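Side-chain contacts in transferrin (Manduca sexta, PDB 6WB6), which binds a single ferric ion together with a carbonate anion and transports the iron as a secreted insect glycoprotein: residues 122-127 with 150-155; 203-208 with 227-232; 209-212 with 218-221; 221-226 with 249-254. All coordinates share one frame; numbering follows the deposited sequence.

Contact 1. Residues 122-127 with 150-155; sequences VGYKIP and NELKAL. With CO3 (carbonate ion), chain G.
Glu151 OE1 is gripped by two groups: it accepts a hydrogen bond from Tyr124 OH at 2.8 Å and forms a salt bridge with Lys148. The phenol reaches the anti side of the carboxylate, 17° out of its plane, and the oxygen in turn lies at the edge of the ring. Glu151 OE2 is taken by Arg344 and His346, so both oxygens of this buried acid have partners, and the basic neighbours would favour its charged form. With CG of Tyr124 trans to the backbone N (chi1 -169°), the ring extends across to helix 147-158, where Leu155 CD1 lies 3.6 Å from Tyr124 CE1 and Leu152 CD2 touches the hydroxyl. A phenylalanine in place of Tyr124 would probably leave Glu151 OE1 without its hydroxyl donor and take away the oxygen that Leu152 CD2 touches. At the N-terminal end of 122-127, Val122 N gives carbonate O3 a nearly straight bond (3.0 Å, 175°) and Gly123 N gives O2 a more bent one of 3.1 Å; Arg120 and Thr116 bind the same anion. The two helices run nearly perpendicular, their segment axes 12.4 Å apart, while Val122 and Pro127 pack against strand 218-222 and Ile126 meets strand 90-97.

Contact 2. Residues 203-208 with 227-232; sequences GYEGAL and RKFFGL. With FE (Fe (III) ion), chain E.
With CG of Phe229 anti to the main-chain N (chi1 -176°), the ring swings toward Leu208, whose own CG stands trans to its carbonyl carbon (chi1 -62°). The leucine and the phenylalanine lie side by side, pointing in contrary senses. Leu208 CB sits squarely over one ring face, 3.9 Å from the centroid of Phe229 and 4° off the normal, a well-centred CH-pi contact. Farther out, Leu208 CD1 runs back to Phe229 CB at 3.9 Å, so the leucine covers the aromatic residue from its ring to the root of its side chain. Glu205 adds only the aliphatic part of its chain, CG approaching Phe229 CD1 at 4.3 Å. Phe230 CE2 lies at the edge of the Phe229 ring, in its plane, and Arg209 and Ala212 of helix 203-213 also touch that ring. An alanine at Phe229 would probably open a gap beneath Leu208 and leave its CB without the aromatic face it rests on. Just beyond Phe229 the helix ends in a Schellman motif: Gly231, at positive phi, is the C-prime residue, with Leu232 N bonded to Arg227 O at 2.8 Å and Gly231 N to Lys228 O at 2.9 Å. One turn before Leu208, Tyr204 OH binds the ferric ion at 2.1 Å, beside Tyr90 OH. The arrangement thus joins the C-terminal end of helix 223-229 to the helix that carries one of the two tyrosine ligands, a pair characteristic of transferrin iron sites.

Contact 3. Residues 209-212 with 218-221; sequences RCLA and VAFT
Leu211 straddles the start of strand 218-222 with its two methyl branches. CD2 meets Ala219 CB at 3.9 Å, and Leu211 CB touches the same methyl at a similar distance, so the small alanine side chain is met by both the root and one branch of the leucine. The other branch, CD1, lies against the backbone instead, 3.6 Å from Val218 N and 4.0 Å from Val218 CA. The first torsion (chi1 174°) carries the fork toward the strand, and chi2 (74°) sets one branch on Ala219 and the other on the backbone of Val218. The CB of Val218 points away from the helix, and its side chain touches Ile94 and Leu108. The contact is a helix packed on a sheet: strand 218-222 lies between an antiparallel neighbour, 90-97, and a parallel one, 112-114, in the mixed sheet of this iron-binding lobe, with helix 203-213 over one side. Leu211 also rests on Val95 and His97 of strand 90-97, spreading its contact over two strands. In the next shell, the disulfide from Cys210 to Cys114 ties the helix covalently to strand 112-114. Backbone hydrogen bonds between Ala219 and Val95, and between Val218 and both Arg112 and Cys114, fix the strand beneath the leucine.

Contact 4. Residues 221-226 with 249-254; sequences TKVIFT and FRYLCV
Val223 and Thr226, one turn apart on helix 223-229, both touch the phenol end of Tyr251. Lys222, at the N-cap position, comes first along the chain; its CB points away from strand 249-252, and its side chain makes a cation-pi contact with Tyr204. Its carbonyl oxygen matters here, because it receives two bonds from Thr226: one from the backbone N at 3.1 Å and one from OG1 at 2.9 Å. Val223 follows, its CG1 lying 4.0 Å from Tyr251 OH, with the two side chains crossing at about a right angle. At Thr226 the hydroxyl approaches Lys222 O from above the carbonyl plane, 51° out of it. Holding OG1 back on its own helix leaves the methyl to face the strand, and Thr226 CG2 meets Tyr251 CE1 at 3.8 Å and Tyr251 OH at 3.9 Å, each side chain reaching out from its own segment toward the other. Val93 of strand 90-97 touches Val223, Thr226 and Tyr251 alike, and Ile261 and Ala265 also pack on the tyrosine. This is a helix laid against a mixed sheet, as in the alpha/beta domains of the transferrins, with the helix following directly from strand 218-222 and Tyr251 reaching it from strand 249-252, across the shared neighbour 90-97.

How the contacts relate
All four contacts lie in the N-terminal lobe of the transferrin. Contact 1 closes before the others open along the chain; contact 3 is nested inside the loop closed by contact 2, whose segments alternate with those of contact 4. The centres of contacts 2, 3 and 4 lie about 9 Å from one another. Helix 203-213 serves contacts 2 and 3, helix 223-229 contacts 2 and 4, and strand 218-222 contacts 3 and 4, which share Thr221. The centre of contact 1 is about 15 to 21 Å from theirs, yet Val122 packs against Tyr204 and Thr221. Carbonate-binding and iron-binding segments thus converge on one compact helix-and-sheet framework.

Contact 1. Residues 122-127 with 150-155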
loop_
_atom_site.group_PDB
_atom_site.type_symbol
_atom_site.label_atom_id
_atom_site.label_comp_id
_atom_site.label_asym_id
_atom_site.label_seq_id
_atom_site.Cartn_x
_atom_site.Cartn_y
_atom_site.Cartn_z
ATOM N N VAL A 122 14.719 -12.312 -7.379
ATOM C CA VAL A 122 15.999 -12.706 -7.961
ATOM C C VAL A 122 16.626 -11.529 -8.681
ATOM O O VAL A 122 17.860 -11.430 -8.778
ATOM C CB VAL A 122 15.860 -13.910 -8.921
ATOM C CG1 VAL A 122 15.127 -15.048 -8.237
ATOM C CG2 VAL A 122 15.148 -13.513 -10.248
ATOM N N GLY A 123 15.805 -10.630 -9.186
ATOM C CA GLY A 123 16.330 -9.550 -9.995
ATOM C C GLY A 123 16.616 -8.271 -9.257
ATOM O O GLY A 123 17.106 -7.321 -9.871
ATOM N N TYR A 124 16.346 -8.204 -7.956
ATOM C CA TYR A 124 16.564 -6.952 -7.239
ATOM C C TYR A 124 16.915 -7.113 -5.758
ATOM O O TYR A 124 18.017 -6.730 -5.339
ATOM C CB TYR A 124 15.323 -6.094 -7.393
ATOM C CG TYR A 124 15.466 -4.694 -6.937
ATOM C CD1 TYR A 124 15.903 -3.698 -7.806
ATOM C CD2 TYR A 124 15.145 -4.339 -5.638
ATOM C CE1 TYR A 124 16.009 -2.377 -7.384
ATOM C CE2 TYR A 124 15.260 -3.018 -5.198
ATOM C CZ TYR A 124 15.685 -2.045 -6.064
ATOM O OH TYR A 124 15.778 -0.736 -5.608
ATOM N N LYS A 125 15.982 -7.652 -4.967
ATOM C CA LYS A 125 16.188 -7.785 -3.531
ATOM C C LYS A 125 17.348 -8.700 -3.213
ATOM O O LYS A 125 18.153 -8.397 -2.337
ATOM C CB LYS A 125 14.921 -8.306 -2.857
ATOM C CG LYS A 125 13.694 -7.441 -3.132
ATOM C CD LYS A 125 12.521 -7.789 -2.256
ATOM C CE LYS A 125 11.858 -9.095 -2.675
ATOM N NZ LYS A 125 10.756 -9.474 -1.708
ATOM N N ILE A 126 17.450 -9.828 -3.900
ATOM C CA ILE A 126 18.548 -10.751 -3.638
ATOM C C ILE A 126 19.845 -10.076 -4.093
ATOM O O ILE A 126 20.781 -9.927 -3.285
ATOM C CB ILE A 126 18.278 -12.104 -4.320
ATOM C CG1 ILE A 126 17.144 -12.829 -3.566
ATOM C CG2 ILE A 126 19.530 -12.967 -4.417
ATOM C CD1 ILE A 126 16.864 -14.195 -4.080
ATOM N N PRO A 127 19.956 -9.620 -5.335
ATOM C CA PRO A 127 21.212 -8.955 -5.719
ATOM C C PRO A 127 21.608 -7.851 -4.754
ATOM O O PRO A 127 22.784 -7.725 -4.397
ATOM C CB PRO A 127 20.898 -8.422 -7.111
ATOM C CG PRO A 127 19.992 -9.411 -7.680
ATOM C CD PRO A 127 19.099 -9.853 -6.521
ATOM N N ASN A 150 18.410 5.484 -1.903
ATOM C CA ASN A 150 19.776 5.034 -1.684
ATOM C C ASN A 150 20.100 3.799 -2.544
ATOM O O ASN A 150 21.189 3.708 -3.114
ATOM C CB ASN A 150 20.007 4.755 -0.205
ATOM C CG ASN A 150 20.562 5.981 0.533
ATOM O OD1 ASN A 150 21.772 6.240 0.535
ATOM N ND2 ASN A 150 19.676 6.738 1.150
ATOM N N GLU A 151 19.160 2.860 -2.651
ATOM C CA GLU A 151 19.349 1.640 -3.437
ATOM C C GLU A 151 19.505 1.951 -4.903
ATOM O O GLU A 151 20.353 1.372 -5.584
ATOM C CB GLU A 151 18.139 0.719 -3.292
ATOM C CG GLU A 151 17.901 0.224 -1.954
ATOM C CD GLU A 151 16.543 -0.459 -1.817
ATOM O OE1 GLU A 151 15.765 -0.573 -2.812
ATOM O OE2 GLU A 151 16.277 -0.905 -0.694
ATOM N N LEU A 152 18.612 2.794 -5.421
ATOM C CA LEU A 152 18.633 3.152 -6.827
ATOM C C LEU A 152 19.895 3.935 -7.169
ATOM O O LEU A 152 20.464 3.770 -8.253
ATOM C CB LEU A 152 17.397 3.981 -7.158
ATOM C CG LEU A 152 16.050 3.271 -6.962
ATOM C CD1 LEU A 152 14.889 4.284 -6.845
ATOM C CD2 LEU A 152 15.820 2.295 -8.117
ATOM N N LYS A 153 20.333 4.809 -6.265
ATOM C CA LYS A 153 21.597 5.502 -6.476
ATOM C C LYS A 153 22.727 4.495 -6.492
ATOM O O LYS A 153 23.555 4.486 -7.409
ATOM C CB LYS A 153 21.815 6.550 -5.390
ATOM C CG LYS A 153 23.089 7.365 -5.552
ATOM C CD LYS A 153 23.085 8.538 -4.566
ATOM N N ALA A 154 22.704 3.570 -5.534
ATOM C CA ALA A 154 23.729 2.542 -5.457
ATOM C C ALA A 154 23.774 1.736 -6.750
ATOM O O ALA A 154 24.840 1.523 -7.326
ATOM C CB ALA A 154 23.467 1.640 -4.249
ATOM N N LEU A 155 22.628 1.266 -7.218
ATOM C CA LEU A 155 22.643 0.489 -8.447
ATOM C C LEU A 155 23.147 1.324 -9.629
ATOM O O LEU A 155 24.010 0.871 -10.387
ATOM C CB LEU A 155 21.257 -0.081 -8.697
ATOM C CG LEU A 155 20.934 -1.199 -7.685
ATOM C CD1 LEU A 155 19.436 -1.377 -7.557
ATOM C CD2 LEU A 155 21.639 -2.545 -8.070
HETATM C C CO3 G . 11.859 -12.030 -9.297
HETATM O O1 CO3 G . 10.714 -11.761 -9.847
HETATM O O2 CO3 G . 12.821 -11.218 -9.544
HETATM O O3 CO3 G . 12.072 -13.046 -8.515
#

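Contact 2. Residues 203-208 with 227-232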
loop_
_atom_site.group_PDB
_atom_site.type_symbol
_atom_site.label_atom_id
_atom_site.label_comp_id
_atom_site.label_asym_id
_atom_site.label_seq_id
_atom_site.Cartn_x
_atom_site.Cartn_y
_atom_site.Cartn_z
ATOM N N GLY A 203 11.534 -8.637 -16.498
ATOM C CA GLY A 203 10.994 -9.920 -16.080
ATOM C C GLY A 203 12.040 -11.016 -16.244
ATOM O O GLY A 203 13.164 -10.778 -16.686
ATOM N N TYR A 204 11.679 -12.222 -15.827
ATOM C CA TYR A 204 12.612 -13.374 -15.818
ATOM C C TYR A 204 13.157 -13.686 -17.205
ATOM O O TYR A 204 14.291 -13.944 -17.297
ATOM C CB TYR A 204 11.975 -14.628 -15.237
ATOM C CG TYR A 204 11.378 -14.510 -13.860
ATOM C CD1 TYR A 204 12.169 -14.430 -12.732
ATOM C CD2 TYR A 204 10.019 -14.557 -13.705
ATOM C CE1 TYR A 204 11.630 -14.356 -11.469
ATOM C CE2 TYR A 204 9.458 -14.517 -12.461
ATOM C CZ TYR A 204 10.262 -14.384 -11.357
ATOM O OH TYR A 204 9.675 -14.429 -10.186
ATOM N N GLU A 205 12.315 -13.673 -18.209
ATOM C CA GLU A 205 12.763 -13.979 -19.559
ATOM C C GLU A 205 13.356 -12.760 -20.243
ATOM O O GLU A 205 14.373 -12.875 -20.915
ATOM C CB GLU A 205 11.606 -14.506 -20.404
ATOM C CG GLU A 205 12.067 -15.239 -21.635
ATOM C CD GLU A 205 10.918 -15.891 -22.368
ATOM O OE1 GLU A 205 9.829 -16.043 -21.759
ATOM O OE2 GLU A 205 11.112 -16.251 -23.549
ATOM N N GLY A 206 12.731 -11.589 -20.072
ATOM C CA GLY A 206 13.248 -10.379 -20.679
ATOM C C GLY A 206 14.643 -10.027 -20.209
ATOM O O GLY A 206 15.434 -9.460 -20.963
ATOM N N ALA A 207 14.980 -10.363 -18.971
ATOM C CA ALA A 207 16.344 -10.127 -18.528
ATOM C C ALA A 207 17.333 -10.939 -19.348
ATOM O O ALA A 207 18.419 -10.461 -19.660
ATOM C CB ALA A 207 16.486 -10.467 -17.052
ATOM N N LEU A 208 16.991 -12.179 -19.690
ATOM C CA LEU A 208 17.904 -12.942 -20.527
ATOM C C LEU A 208 17.918 -12.388 -21.950
ATOM O O LEU A 208 18.962 -12.393 -22.599
ATOM C CB LEU A 208 17.535 -14.435 -20.502
ATOM C CG LEU A 208 17.658 -15.042 -19.084
ATOM C CD1 LEU A 208 16.753 -16.207 -18.837
ATOM C CD2 LEU A 208 19.101 -15.436 -18.836
ATOM N N ARG A 227 16.792 -22.025 -17.849
ATOM C CA ARG A 227 16.798 -23.304 -18.532
ATOM C C ARG A 227 15.854 -23.299 -19.733
ATOM O O ARG A 227 16.231 -23.734 -20.820
ATOM C CB ARG A 227 16.444 -24.391 -17.528
ATOM C CG ARG A 227 17.542 -24.588 -16.542
ATOM C CD ARG A 227 17.312 -25.785 -15.641
ATOM N NE ARG A 227 17.306 -27.034 -16.386
ATOM C CZ ARG A 227 18.395 -27.681 -16.768
ATOM N NH1 ARG A 227 19.593 -27.200 -16.474
ATOM N NH2 ARG A 227 18.270 -28.818 -17.439
ATOM N N LYS A 228 14.651 -22.758 -19.579
ATOM C CA LYS A 228 13.713 -22.769 -20.696
ATOM C C LYS A 228 14.153 -21.841 -21.817
ATOM O O LYS A 228 13.881 -22.116 -22.990
ATOM C CB LYS A 228 12.325 -22.368 -20.223
ATOM C CG LYS A 228 11.781 -23.304 -19.214
ATOM C CD LYS A 228 10.354 -22.970 -18.855
ATOM C CE LYS A 228 9.827 -24.045 -17.972
ATOM N NZ LYS A 228 8.556 -23.625 -17.351
ATOM N N PHE A 229 14.828 -20.749 -21.475
ATOM C CA PHE A 229 15.323 -19.838 -22.496
ATOM C C PHE A 229 16.201 -20.591 -23.476
ATOM O O PHE A 229 16.213 -20.278 -24.661
ATOM C CB PHE A 229 16.097 -18.689 -21.832
ATOM C CG PHE A 229 16.584 -17.613 -22.792
ATOM C CD1 PHE A 229 15.714 -16.666 -23.300
ATOM C CD2 PHE A 229 17.917 -17.527 -23.128
ATOM C CE1 PHE A 229 16.177 -15.673 -24.155
ATOM C CE2 PHE A 229 18.384 -16.551 -23.982
ATOM C CZ PHE A 229 17.517 -15.627 -24.495
ATOM N N PHE A 230 16.913 -21.605 -22.995
ATOM C CA PHE A 230 17.800 -22.414 -23.809
ATOM C C PHE A 230 17.189 -23.752 -24.181
ATOM O O PHE A 230 17.920 -24.693 -24.493
ATOM C CB PHE A 230 19.113 -22.612 -23.068
ATOM C CG PHE A 230 19.832 -21.318 -22.774
ATOM C CD1 PHE A 230 20.352 -20.552 -23.799
ATOM C CD2 PHE A 230 19.975 -20.866 -21.477
ATOM C CE1 PHE A 230 21.006 -19.386 -23.522
ATOM C CE2 PHE A 230 20.623 -19.708 -21.206
ATOM C CZ PHE A 230 21.139 -18.960 -22.223
ATOM N N GLY A 231 15.868 -23.866 -24.101
ATOM C CA GLY A 231 15.194 -25.097 -24.479
ATOM C C GLY A 231 15.484 -26.262 -23.566
ATOM O O GLY A 231 15.195 -27.415 -23.919
ATOM N N LEU A 232 16.040 -25.999 -22.400
ATOM C CA LEU A 232 16.448 -27.108 -21.561
ATOM C C LEU A 232 15.285 -27.608 -20.717
ATOM O O LEU A 232 14.348 -26.855 -20.431
ATOM C CB LEU A 232 17.596 -26.692 -20.664
ATOM C CG LEU A 232 18.882 -26.437 -21.445
ATOM C CD1 LEU A 232 19.908 -25.789 -20.538
ATOM C CD2 LEU A 232 19.425 -27.729 -21.988
HETATM FE FE FE E . 10.088 -13.257 -8.490
#

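Contact 3. Residues 209-212 with 218-221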
loop_
_atom_site.group_PDB
_atom_site.type_symbol
_atom_site.label_atom_id
_atom_site.label_comp_id
_atom_site.label_asym_id
_atom_site.label_seq_id
_atom_site.Cartn_x
_atom_site.Cartn_y
_atom_site.Cartn_z
ATOM N N ARG A 209 16.790 -11.880 -22.440
ATOM C CA ARG A 209 16.802 -11.197 -23.738
ATOM C C ARG A 209 17.623 -9.920 -23.681
ATOM O O ARG A 209 18.326 -9.575 -24.639
ATOM C CB ARG A 209 15.377 -10.877 -24.186
ATOM C CG ARG A 209 14.565 -12.120 -24.474
ATOM C CD ARG A 209 13.255 -11.784 -25.122
ATOM N NE ARG A 209 12.375 -11.129 -24.170
ATOM C CZ ARG A 209 11.371 -11.721 -23.527
ATOM N NH1 ARG A 209 11.080 -13.003 -23.738
ATOM N NH2 ARG A 209 10.644 -11.015 -22.669
ATOM N N CYS A 210 17.507 -9.176 -22.581
ATOM C CA CYS A 210 18.389 -8.039 -22.385
ATOM C C CYS A 210 19.840 -8.480 -22.500
ATOM O O CYS A 210 20.649 -7.835 -23.170
ATOM C CB CYS A 210 18.101 -7.399 -21.023
ATOM S SG CYS A 210 19.308 -6.197 -20.444
ATOM N N LEU A 211 20.170 -9.613 -21.900
ATOM C CA LEU A 211 21.547 -10.108 -21.913
ATOM C C LEU A 211 21.940 -10.649 -23.294
ATOM O O LEU A 211 23.041 -10.371 -23.793
ATOM C CB LEU A 211 21.694 -11.185 -20.832
ATOM C CG LEU A 211 23.021 -11.971 -20.740
ATOM C CD1 LEU A 211 24.100 -11.119 -20.153
ATOM C CD2 LEU A 211 22.893 -13.241 -19.921
ATOM N N ALA A 212 21.060 -11.414 -23.932
ATOM C CA ALA A 212 21.440 -12.119 -25.157
ATOM C C ALA A 212 21.258 -11.269 -26.407
ATOM O O ALA A 212 21.946 -11.491 -27.407
ATOM C CB ALA A 212 20.609 -13.403 -25.297
ATOM N N VAL A 218 25.266 -8.798 -17.634
ATOM C CA VAL A 218 24.882 -9.685 -16.549
ATOM C C VAL A 218 23.370 -9.638 -16.440
ATOM O O VAL A 218 22.763 -8.591 -16.644
ATOM C CB VAL A 218 25.577 -9.275 -15.228
ATOM C CG1 VAL A 218 25.191 -7.858 -14.845
ATOM C CG2 VAL A 218 25.222 -10.236 -14.126
ATOM N N ALA A 219 22.761 -10.782 -16.143
ATOM C CA ALA A 219 21.315 -10.893 -15.984
ATOM C C ALA A 219 21.072 -11.522 -14.628
ATOM O O ALA A 219 21.753 -12.482 -14.265
ATOM C CB ALA A 219 20.671 -11.749 -17.081
ATOM N N PHE A 220 20.178 -10.931 -13.853
ATOM C CA PHE A 220 19.729 -11.504 -12.594
ATOM C C PHE A 220 18.339 -12.101 -12.811
ATOM O O PHE A 220 17.376 -11.371 -13.061
ATOM C CB PHE A 220 19.726 -10.438 -11.498
ATOM C CG PHE A 220 21.084 -9.806 -11.274
ATOM C CD1 PHE A 220 22.059 -10.475 -10.568
ATOM C CD2 PHE A 220 21.384 -8.563 -11.790
ATOM C CE1 PHE A 220 23.304 -9.900 -10.359
ATOM C CE2 PHE A 220 22.642 -7.985 -11.585
ATOM C CZ PHE A 220 23.596 -8.664 -10.875
ATOM N N THR A 221 18.232 -13.420 -12.721
ATOM C CA THR A 221 16.961 -14.052 -12.971
ATOM C C THR A 221 16.907 -15.358 -12.169
ATOM O O THR A 221 17.596 -15.510 -11.150
ATOM C CB THR A 221 16.790 -14.190 -14.490
ATOM O OG1 THR A 221 15.531 -14.765 -14.779
ATOM C CG2 THR A 221 17.940 -15.032 -15.104
#

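Contact 4. Residues 221-226 with 249-254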
loop_
_atom_site.group_PDB
_atom_site.type_symbol
_atom_site.label_atom_id
_atom_site.label_comp_id
_atom_site.label_asym_id
_atom_site.label_seq_id
_atom_site.Cartn_x
_atom_site.Cartn_y
_atom_site.Cartn_z
ATOM N N THR A 221 18.232 -13.420 -12.721
ATOM C CA THR A 221 16.961 -14.052 -12.971
ATOM C C THR A 221 16.907 -15.358 -12.169
ATOM O O THR A 221 17.596 -15.510 -11.150
ATOM C CB THR A 221 16.790 -14.190 -14.490
ATOM O OG1 THR A 221 15.531 -14.765 -14.779
ATOM C CG2 THR A 221 17.940 -15.032 -15.104
ATOM N N LYS A 222 16.057 -16.284 -12.591
ATOM C CA LYS A 222 15.920 -17.554 -11.890
ATOM C C LYS A 222 16.124 -18.700 -12.868
ATOM O O LYS A 222 16.045 -18.538 -14.084
ATOM C CB LYS A 222 14.573 -17.703 -11.171
ATOM C CG LYS A 222 13.348 -17.768 -12.046
ATOM C CD LYS A 222 12.092 -18.039 -11.228
ATOM C CE LYS A 222 10.847 -17.736 -12.034
ATOM N NZ LYS A 222 9.612 -17.583 -11.183
ATOM N N VAL A 223 16.364 -19.877 -12.295
ATOM C CA VAL A 223 16.871 -21.008 -13.059
ATOM C C VAL A 223 15.871 -21.424 -14.114
ATOM O O VAL A 223 16.223 -21.689 -15.265
ATOM C CB VAL A 223 17.181 -22.178 -12.112
ATOM C CG1 VAL A 223 17.426 -23.467 -12.905
ATOM C CG2 VAL A 223 18.338 -21.805 -11.262
ATOM N N ILE A 224 14.605 -21.522 -13.721
ATOM C CA ILE A 224 13.633 -22.169 -14.578
ATOM C C ILE A 224 13.472 -21.381 -15.864
ATOM O O ILE A 224 13.375 -21.968 -16.952
ATOM C CB ILE A 224 12.303 -22.362 -13.825
ATOM C CG1 ILE A 224 11.331 -23.152 -14.676
ATOM C CG2 ILE A 224 11.685 -21.027 -13.414
ATOM C CD1 ILE A 224 10.126 -23.694 -13.889
ATOM N N PHE A 225 13.473 -20.041 -15.773
ATOM C CA PHE A 225 13.438 -19.243 -16.994
ATOM C C PHE A 225 14.770 -19.270 -17.710
ATOM O O PHE A 225 14.810 -19.074 -18.928
ATOM C CB PHE A 225 13.036 -17.796 -16.708
ATOM C CG PHE A 225 11.552 -17.587 -16.692
ATOM C CD1 PHE A 225 10.842 -17.796 -15.546
ATOM C CD2 PHE A 225 10.871 -17.211 -17.833
ATOM C CE1 PHE A 225 9.499 -17.640 -15.518
ATOM C CE2 PHE A 225 9.501 -17.042 -17.804
ATOM C CZ PHE A 225 8.822 -17.266 -16.645
ATOM N N THR A 226 15.866 -19.511 -16.994
ATOM C CA THR A 226 17.149 -19.626 -17.681
ATOM C C THR A 226 17.209 -20.931 -18.471
ATOM O O THR A 226 17.590 -20.950 -19.647
ATOM C CB THR A 226 18.296 -19.545 -16.683
ATOM O OG1 THR A 226 18.227 -18.307 -15.956
ATOM C CG2 THR A 226 19.638 -19.640 -17.388
ATOM N N PHE A 249 26.659 -19.066 -22.731
ATOM C CA PHE A 249 26.328 -18.385 -21.490
ATOM C C PHE A 249 26.727 -19.257 -20.319
ATOM O O PHE A 249 26.988 -20.449 -20.466
ATOM C CB PHE A 249 24.834 -18.046 -21.421
ATOM C CG PHE A 249 24.401 -17.149 -22.515
ATOM C CD1 PHE A 249 24.054 -17.669 -23.751
ATOM C CD2 PHE A 249 24.411 -15.782 -22.338
ATOM C CE1 PHE A 249 23.680 -16.856 -24.767
ATOM C CE2 PHE A 249 24.046 -14.951 -23.361
ATOM C CZ PHE A 249 23.692 -15.494 -24.595
ATOM N N ARG A 250 26.778 -18.629 -19.148
ATOM C CA ARG A 250 27.211 -19.293 -17.937
ATOM C C ARG A 250 26.516 -18.659 -16.738
ATOM O O ARG A 250 26.210 -17.462 -16.733
ATOM C CB ARG A 250 28.730 -19.186 -17.746
ATOM C CG ARG A 250 29.580 -19.796 -18.868
ATOM C CD ARG A 250 29.804 -21.294 -18.703
ATOM N NE ARG A 250 30.823 -21.774 -19.638
ATOM C CZ ARG A 250 30.612 -22.033 -20.925
ATOM N NH1 ARG A 250 29.417 -21.870 -21.458
ATOM N NH2 ARG A 250 31.604 -22.461 -21.683
ATOM N N TYR A 251 26.282 -19.461 -15.711
ATOM C CA TYR A 251 25.995 -18.876 -14.423
ATOM C C TYR A 251 27.303 -18.339 -13.872
ATOM O O TYR A 251 28.360 -18.930 -14.071
ATOM C CB TYR A 251 25.412 -19.891 -13.451
ATOM C CG TYR A 251 24.148 -20.561 -13.877
ATOM C CD1 TYR A 251 22.973 -19.856 -14.046
ATOM C CD2 TYR A 251 24.115 -21.930 -14.040
ATOM C CE1 TYR A 251 21.809 -20.498 -14.422
ATOM C CE2 TYR A 251 22.976 -22.576 -14.399
ATOM C CZ TYR A 251 21.821 -21.867 -14.592
ATOM O OH TYR A 251 20.688 -22.553 -14.955
ATOM N N LEU A 252 27.231 -17.220 -13.174
ATOM C CA LEU A 252 28.342 -16.728 -12.385
ATOM C C LEU A 252 28.060 -17.093 -10.930
ATOM O O LEU A 252 27.001 -16.740 -10.389
ATOM C CB LEU A 252 28.506 -15.222 -12.576
ATOM C CG LEU A 252 29.598 -14.549 -11.744
ATOM C CD1 LEU A 252 30.994 -14.953 -12.198
ATOM C CD2 LEU A 252 29.453 -13.019 -11.789
ATOM N N CYS A 253 28.985 -17.835 -10.318
ATOM C CA CYS A 253 28.836 -18.329 -8.955
ATOM C C CYS A 253 29.468 -17.370 -7.946
ATOM O O CYS A 253 30.323 -16.547 -8.288
ATOM C CB CYS A 253 29.453 -19.721 -8.837
ATOM S SG CYS A 253 28.949 -20.862 -10.163
ATOM N N VAL A 254 29.013 -17.453 -6.686
ATOM C CA VAL A 254 29.603 -16.587 -5.656
ATOM C C VAL A 254 31.115 -16.785 -5.604
ATOM O O VAL A 254 31.863 -15.848 -5.315
ATOM C CB VAL A 254 28.960 -16.828 -4.272
ATOM C CG1 VAL A 254 29.573 -15.867 -3.206
ATOM C CG2 VAL A 254 27.471 -16.636 -4.336
#